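Local coordinates for protein Uly1 (Catenovulum maritimum, PDB 7DRQ) that degrades the algal polysaccharide ulvan as a calcium-binding lyase of polysaccharide lyase family 24, at residues A[402-406]-A[407-411]. Numbering follows the deposited sequence.
Sequences LYTAG and ENIYI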
ATOM      1  N   LEU A 402       6.257   9.980  -3.811  1.00 10.88           N
ATOM      2  CA  LEU A 402       7.456  10.161  -4.621  1.00 13.28           C
ATOM      3  C   LEU A 402       7.800   8.851  -5.314  1.00 14.96           C
ATOM      4  O   LEU A 402       7.635   7.770  -4.741  1.00 14.92           O
ATOM      5  CB  LEU A 402       8.663  10.611  -3.782  1.00 14.84           C
ATOM      6  CG  LEU A 402       9.028  12.075  -3.556  1.00 19.37           C
ATOM      7  CD1 LEU A 402      10.446  12.128  -2.968  1.00 13.58           C
ATOM      8  CD2 LEU A 402       8.921  12.911  -4.833  1.00 16.33           C
ATOM      9  N   TYR A 403       8.299   8.953  -6.541  1.00 11.68           N
ATOM     10  CA  TYR A 403       8.703   7.807  -7.336  1.00 11.47           C
ATOM     11  C   TYR A 403      10.118   8.034  -7.863  1.00 14.03           C
ATOM     12  O   TYR A 403      10.660   9.143  -7.794  1.00 10.66           O
ATOM     13  CB  TYR A 403       7.712   7.587  -8.490  1.00 10.31           C
ATOM     14  CG  TYR A 403       6.296   7.538  -7.990  1.00 10.07           C
ATOM     15  CD1 TYR A 403       5.778   6.367  -7.445  1.00 12.87           C
ATOM     16  CD2 TYR A 403       5.478   8.666  -8.024  1.00 11.42           C
ATOM     17  CE1 TYR A 403       4.490   6.314  -6.970  1.00 14.03           C
ATOM     18  CE2 TYR A 403       4.182   8.616  -7.550  1.00 12.52           C
ATOM     19  CZ  TYR A 403       3.698   7.439  -7.020  1.00 14.15           C
ATOM     20  OH  TYR A 403       2.404   7.370  -6.553  1.00 13.64           O
ATOM     21  N   THR A 404      10.723   6.977  -8.410  1.00 14.22           N
ATOM     22  CA  THR A 404      12.069   7.137  -8.939  1.00 13.01           C
ATOM     23  C   THR A 404      12.296   6.208 -10.119  1.00 12.28           C
ATOM     24  O   THR A 404      11.730   5.112 -10.197  1.00 13.54           O
ATOM     25  CB  THR A 404      13.148   6.904  -7.860  1.00 10.43           C
ATOM     26  OG1 THR A 404      14.414   7.377  -8.342  1.00 11.41           O
ATOM     27  CG2 THR A 404      13.267   5.411  -7.470  1.00 12.57           C
ATOM     28  N   ALA A 405      13.116   6.682 -11.052  1.00 10.93           N
ATOM     29  CA  ALA A 405      13.578   5.880 -12.172  1.00  8.65           C
ATOM     30  C   ALA A 405      14.810   6.566 -12.726  1.00 14.60           C
ATOM     31  O   ALA A 405      14.860   7.798 -12.784  1.00 13.95           O
ATOM     32  CB  ALA A 405      12.508   5.717 -13.266  1.00 12.99           C
ATOM     33  N   GLY A 406      15.805   5.770 -13.106  1.00 14.43           N
ATOM     34  CA  GLY A 406      17.047   6.354 -13.577  1.00 14.37           C
ATOM     35  C   GLY A 406      17.623   7.288 -12.539  1.00 12.69           C
ATOM     36  O   GLY A 406      17.550   7.031 -11.333  1.00 14.65           O
ATOM     37  N   GLU A 407      18.170   8.412 -12.995  1.00 11.32           N
ATOM     38  CA  GLU A 407      18.757   9.352 -12.050  1.00 15.75           C
ATOM     39  C   GLU A 407      17.735  10.283 -11.410  1.00 15.90           C
ATOM     40  O   GLU A 407      18.135  11.181 -10.657  1.00 13.83           O
ATOM     41  CB  GLU A 407      19.836  10.185 -12.748  1.00 18.49           C
ATOM     42  CG  GLU A 407      19.303  11.128 -13.805  1.00 20.41           C
ATOM     43  CD  GLU A 407      20.355  12.121 -14.280  1.00 27.04           C
ATOM     44  OE1 GLU A 407      21.499  12.075 -13.788  1.00 29.00           O
ATOM     45  OE2 GLU A 407      20.032  12.963 -15.135  1.00 27.79           O
ATOM     46  N   ASN A 408      16.440  10.103 -11.672  1.00 13.01           N
ATOM     47  CA  ASN A 408      15.438  11.100 -11.320  1.00 14.30           C
ATOM     48  C   ASN A 408      14.497  10.630 -10.217  1.00 13.04           C
ATOM     49  O   ASN A 408      14.351   9.436  -9.948  1.00 14.60           O
ATOM     50  CB  ASN A 408      14.595  11.477 -12.545  1.00 13.39           C
ATOM     51  CG  ASN A 408      15.428  12.085 -13.642  1.00 18.64           C
ATOM     52  OD1 ASN A 408      16.225  12.988 -13.396  1.00 17.07           O
ATOM     53  ND2 ASN A 408      15.263  11.583 -14.856  1.00 22.11           N
ATOM     54  N   ILE A 409      13.842  11.608  -9.592  1.00 10.69           N
ATOM     55  CA  ILE A 409      12.645  11.361  -8.802  1.00 10.35           C
ATOM     56  C   ILE A 409      11.475  12.045  -9.499  1.00 11.69           C
ATOM     57  O   ILE A 409      11.648  12.968 -10.300  1.00 10.63           O
ATOM     58  CB  ILE A 409      12.770  11.853  -7.341  1.00  9.51           C
ATOM     59  CG1 ILE A 409      13.087  13.353  -7.306  1.00 11.29           C
ATOM     60  CG2 ILE A 409      13.810  11.020  -6.587  1.00  9.02           C
ATOM     61  CD1 ILE A 409      13.114  13.947  -5.867  1.00 10.33           C
ATOM     62  N   TYR A 410      10.268  11.582  -9.184  1.00  9.54           N
ATOM     63  CA  TYR A 410       9.076  12.035  -9.885  1.00 11.67           C
ATOM     64  C   TYR A 410       7.933  12.283  -8.918  1.00 12.48           C
ATOM     65  O   TYR A 410       7.749  11.534  -7.955  1.00 13.26           O
ATOM     66  CB  TYR A 410       8.598  11.018 -10.923  1.00 11.39           C
ATOM     67  CG  TYR A 410       9.604  10.708 -11.983  1.00 13.67           C
ATOM     68  CD1 TYR A 410       9.654  11.456 -13.156  1.00 10.48           C
ATOM     69  CD2 TYR A 410      10.500   9.657 -11.830  1.00 13.84           C
ATOM     70  CE1 TYR A 410      10.572  11.166 -14.146  1.00 12.12           C
ATOM     71  CE2 TYR A 410      11.428   9.369 -12.812  1.00 14.51           C
ATOM     72  CZ  TYR A 410      11.454  10.122 -13.965  1.00 16.43           C
ATOM     73  OH  TYR A 410      12.376   9.839 -14.945  1.00 18.57           O
ATOM     74  N   ILE A 411       7.167  13.346  -9.199  1.00 10.77           N
ATOM     75  CA  ILE A 411       5.822  13.534  -8.681  1.00 12.03           C
ATOM     76  C   ILE A 411       4.868  13.192  -9.816  1.00 12.97           C
ATOM     77  O   ILE A 411       5.048  13.668 -10.941  1.00 12.15           O
ATOM     78  CB  ILE A 411       5.602  14.976  -8.194  1.00 13.24           C
ATOM     79  CG1 ILE A 411       6.469  15.279  -6.971  1.00 15.04           C
ATOM     80  CG2 ILE A 411       4.126  15.229  -7.887  1.00 12.88           C
ATOM     81  CD1 ILE A 411       6.689  16.771  -6.765  1.00 15.32           C
TER
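The Y410 ring lies against A405, with CE2 3.8 Å from the A405 CB. The ring meets the A405 backbone with its edge: A405 N sits in the ring plane, 3.6 Å from CE2. The CG of Y410 stands anti to its own carbonyl carbon (chi1 -60°), which swings the ring along the hairpin toward the turn. There the methyl of A405 is a low bump beside the ring, and N408 ND2 makes a weak hydrogen bond to the Y410 hydroxyl. The Y403 ring lies on the same face, its CD2 3.7 Å from Y410 O; the Y403 side chain also touches V449 and I451. The two strands form a beta hairpin with a two-residue loop, G406 and E407, in a type II' turn. G406 takes the positive phi (56°). Strand 403-405 is one outermost strand of a four-stranded antiparallel sheet, consistent with a beta-propeller blade. On the other face, T404 OG1 donates a hydrogen bond to N408 O, 2.6 Å away. This oxygen also accepts from A405 N, at 3.2 Å. A valine in place of T404 would probably cost N408 O one of these two donors and tie the hairpin less tightly next to the turn. I409 CG2 lies near T404 OG1. Beyond T404, L402 reaches across the strand gap. Its CD2 fits between Y410 O (3.6 Å) and I411 CG1 (4.0 Å), and its CD1 lies 4.3 Å from I409 CD1.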